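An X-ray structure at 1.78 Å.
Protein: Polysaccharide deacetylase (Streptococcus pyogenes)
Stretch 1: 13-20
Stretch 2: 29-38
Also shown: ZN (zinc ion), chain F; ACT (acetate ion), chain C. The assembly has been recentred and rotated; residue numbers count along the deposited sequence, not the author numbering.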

# COMPACT_ATOMS: atom_id res chain seq x y z
N MET A 13 -5.96 1.41 -2.78
CA MET A 13 -4.70 1.76 -3.44
C MET A 13 -4.72 3.24 -3.77
O MET A 13 -5.40 3.67 -4.71
CB MET A 13 -4.48 0.92 -4.70
CG MET A 13 -3.23 1.34 -5.47
SD MET A 13 -2.88 0.32 -6.91
CE MET A 13 -4.41 0.47 -7.83
N TYR A 14 -3.95 4.01 -3.01
CA TYR A 14 -3.68 5.42 -3.25
C TYR A 14 -2.32 5.58 -3.90
O TYR A 14 -1.44 4.73 -3.78
CB TYR A 14 -3.69 6.22 -1.93
CG TYR A 14 -5.03 6.41 -1.27
CD1 TYR A 14 -5.50 5.50 -0.34
CD2 TYR A 14 -5.82 7.52 -1.56
CE1 TYR A 14 -6.72 5.67 0.27
CE2 TYR A 14 -7.04 7.70 -0.95
CZ TYR A 14 -7.49 6.77 -0.04
OH TYR A 14 -8.70 6.95 0.57
N HIS A 15 -2.13 6.71 -4.58
CA HIS A 15 -0.81 7.10 -5.07
C HIS A 15 -0.57 8.54 -4.64
O HIS A 15 -0.22 8.79 -3.47
CB HIS A 15 -0.70 6.90 -6.58
CG HIS A 15 -0.38 5.49 -6.96
ND1 HIS A 15 -1.33 4.49 -6.96
CD2 HIS A 15 0.78 4.91 -7.34
CE1 HIS A 15 -0.76 3.35 -7.33
NE2 HIS A 15 0.51 3.58 -7.57
N ALA A 16 -0.81 9.49 -5.53
CA ALA A 16 -0.54 10.89 -5.23
C ALA A 16 -1.69 11.54 -4.48
O ALA A 16 -2.86 11.38 -4.84
CB ALA A 16 -0.28 11.67 -6.52
N ILE A 17 -1.36 12.30 -3.43
CA ILE A 17 -2.33 13.13 -2.73
C ILE A 17 -1.66 14.48 -2.49
O ILE A 17 -0.80 14.61 -1.62
CB ILE A 17 -2.80 12.53 -1.40
CG1 ILE A 17 -3.38 11.13 -1.66
CG2 ILE A 17 -3.84 13.42 -0.75
CD1 ILE A 17 -3.91 10.43 -0.42
N HIS A 18 -2.05 15.49 -3.27
CA HIS A 18 -1.53 16.83 -3.05
C HIS A 18 -2.32 17.81 -3.90
O HIS A 18 -3.07 17.42 -4.80
CB HIS A 18 -0.02 16.92 -3.33
CG HIS A 18 0.39 16.48 -4.71
ND1 HIS A 18 0.85 15.21 -4.98
CD2 HIS A 18 0.45 17.16 -5.88
CE1 HIS A 18 1.16 15.12 -6.26
NE2 HIS A 18 0.92 16.29 -6.83
N VAL A 19 -2.16 19.10 -3.59
CA VAL A 19 -2.74 20.14 -4.41
C VAL A 19 -2.04 20.15 -5.76
O VAL A 19 -0.81 20.08 -5.84
CB VAL A 19 -2.63 21.50 -3.72
CG1 VAL A 19 -3.07 22.59 -4.67
CG2 VAL A 19 -3.45 21.53 -2.44
N MET A 20 -2.83 20.24 -6.83
CA MET A 20 -2.27 20.12 -8.17
C MET A 20 -1.49 21.37 -8.56
O MET A 20 -1.80 22.49 -8.14
CB MET A 20 -3.39 19.88 -9.20
CG MET A 20 -3.89 18.45 -9.26
SD MET A 20 -5.09 18.24 -10.61
CE MET A 20 -6.60 18.80 -9.82
ZN ZN F . 1.99 16.75 -8.61
C ACT C . 2.56 0.68 -8.69
O ACT C . 2.50 1.75 -8.06
OXT ACT C . 3.55 0.26 -9.33
CH3 ACT C . 1.39 -0.16 -8.67
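Stretch 2 (29-38) NLIVNPDLFD

Stretch 1 leaves a strand at Tyr14 and continues as a loop that kinks at His15 and is extended from Ala16 onward. Stretch 2 begins as loop, is extended from Ile31 to Asn33, and turns into a helix at Pro34. The two run side by side in the same direction, Ala16 beside Ile31 (CA to CA 4.9 Å), Ile17 beside Val32 (4.8 Å, CA to CA) and His18 nearest Pro34. A single beta bridge joins Ile17 and Val32, with Val32 reaching to the residues before and after Ile17: its N donates to Ala16 O at 3.0 Å, nearly straight, while His18 N gives a weak bond to Val32 O at 3.3 Å. Ile17 CA also lies 3.3 Å from Val32 O, a CA-H...O contact.

The helix then starts cleanly. Asn33, at the N-cap, accepts from Asp35 N through OD1 at 2.6 Å, and Pro34 suits a first turn, where its lack of an amide hydrogen costs no helical bond. One turn on, Phe37 points toward stretch 1 and presents its edge to the face of Tyr14, ring centroids 5.0 Å apart and planes at 77°. The slim, unbranched end of Ile17, CD1, lies over a face of Phe37, 3.6 Å from CG, while its CG2 packs 3.9 Å from Pro34 CA. Tyr14, Ile17 and Phe37 are buried, so this apolar packing suits them, with Pro34 beside it partly exposed.

Just before the bridge, the methyl of Ala16 points toward stretch 2 and packs on Ile31, CB to CG1 3.7 Å. Ile31 CG2 sits over a face of His18, 4.0 Å from the ring centroid, leaving the ring edge free for His18 NE2 to bind zinc at 2.1 Å, with other ligands elsewhere in the structure. Farther out, Asn29 uses both ends of its amide: OD1 accepts from Ile31 N at 3.1 Å, and ND2 makes a weak bond to Met20 SD at 3.7 Å.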

# COMPACT_ATOMS: atom_id res chain seq x y z
N ASN A 29 -5.85 13.42 -14.62
CA ASN A 29 -4.83 12.59 -13.99
C ASN A 29 -5.49 11.85 -12.83
O ASN A 29 -6.72 11.76 -12.75
CB ASN A 29 -3.64 13.46 -13.58
CG ASN A 29 -4.03 14.56 -12.61
OD1 ASN A 29 -4.74 14.31 -11.64
ND2 ASN A 29 -3.58 15.78 -12.89
N LEU A 30 -4.66 11.33 -11.92
CA LEU A 30 -5.15 10.48 -10.83
C LEU A 30 -4.75 11.00 -9.46
O LEU A 30 -4.74 10.23 -8.49
CB LEU A 30 -4.65 9.05 -11.03
CG LEU A 30 -4.99 8.42 -12.38
CD1 LEU A 30 -4.16 7.17 -12.63
CD2 LEU A 30 -6.48 8.08 -12.46
N ILE A 31 -4.44 12.28 -9.35
CA ILE A 31 -4.07 12.85 -8.06
C ILE A 31 -5.33 13.13 -7.26
O ILE A 31 -6.28 13.76 -7.76
CB ILE A 31 -3.24 14.13 -8.23
CG1 ILE A 31 -1.97 13.85 -9.03
CG2 ILE A 31 -2.88 14.70 -6.86
CD1 ILE A 31 -1.24 15.12 -9.48
N VAL A 32 -5.35 12.68 -6.01
CA VAL A 32 -6.47 12.93 -5.11
C VAL A 32 -6.24 14.23 -4.37
O VAL A 32 -5.15 14.47 -3.84
CB VAL A 32 -6.65 11.77 -4.12
CG1 VAL A 32 -7.74 12.12 -3.11
CG2 VAL A 32 -6.97 10.49 -4.86
N ASN A 33 -7.26 15.07 -4.33
CA ASN A 33 -7.19 16.33 -3.58
C ASN A 33 -7.09 16.03 -2.09
O ASN A 33 -7.83 15.17 -1.59
CB ASN A 33 -8.43 17.17 -3.88
CG ASN A 33 -8.39 18.52 -3.21
OD1 ASN A 33 -8.42 18.63 -1.99
ND2 ASN A 33 -8.32 19.58 -4.02
N PRO A 34 -6.20 16.69 -1.36
CA PRO A 34 -6.13 16.46 0.09
C PRO A 34 -7.48 16.60 0.79
O PRO A 34 -7.80 15.79 1.66
CB PRO A 34 -5.12 17.52 0.57
CG PRO A 34 -4.26 17.80 -0.64
CD PRO A 34 -5.18 17.66 -1.83
N ASP A 35 -8.26 17.62 0.44
CA ASP A 35 -9.56 17.79 1.08
C ASP A 35 -10.43 16.54 0.91
O ASP A 35 -11.11 16.12 1.85
CB ASP A 35 -10.28 19.02 0.53
CG ASP A 35 -9.62 20.32 0.94
OD1 ASP A 35 -9.03 20.37 2.04
OD2 ASP A 35 -9.69 21.30 0.17
N LEU A 36 -10.40 15.93 -0.28
CA LEU A 36 -11.19 14.73 -0.52
C LEU A 36 -10.67 13.56 0.30
O LEU A 36 -11.45 12.77 0.84
CB LEU A 36 -11.21 14.39 -2.01
CG LEU A 36 -11.88 13.08 -2.41
CD1 LEU A 36 -13.35 13.09 -1.99
CD2 LEU A 36 -11.75 12.81 -3.90
N PHE A 37 -9.34 13.41 0.38
CA PHE A 37 -8.77 12.36 1.22
C PHE A 37 -9.24 12.53 2.66
O PHE A 37 -9.68 11.57 3.31
CB PHE A 37 -7.25 12.40 1.12
CG PHE A 37 -6.56 11.33 1.92
CD1 PHE A 37 -6.86 9.99 1.73
CD2 PHE A 37 -5.61 11.67 2.87
CE1 PHE A 37 -6.23 9.02 2.47
CE2 PHE A 37 -4.98 10.70 3.61
CZ PHE A 37 -5.28 9.37 3.41
N ASP A 38 -9.20 13.77 3.18
CA ASP A 38 -9.72 14.05 4.51
C ASP A 38 -11.16 13.57 4.64
O ASP A 38 -11.51 12.88 5.60
CB ASP A 38 -9.61 15.55 4.80
CG ASP A 38 -9.97 15.90 6.23
OD1 ASP A 38 -11.16 15.76 6.59
OD2 ASP A 38 -9.07 16.32 6.99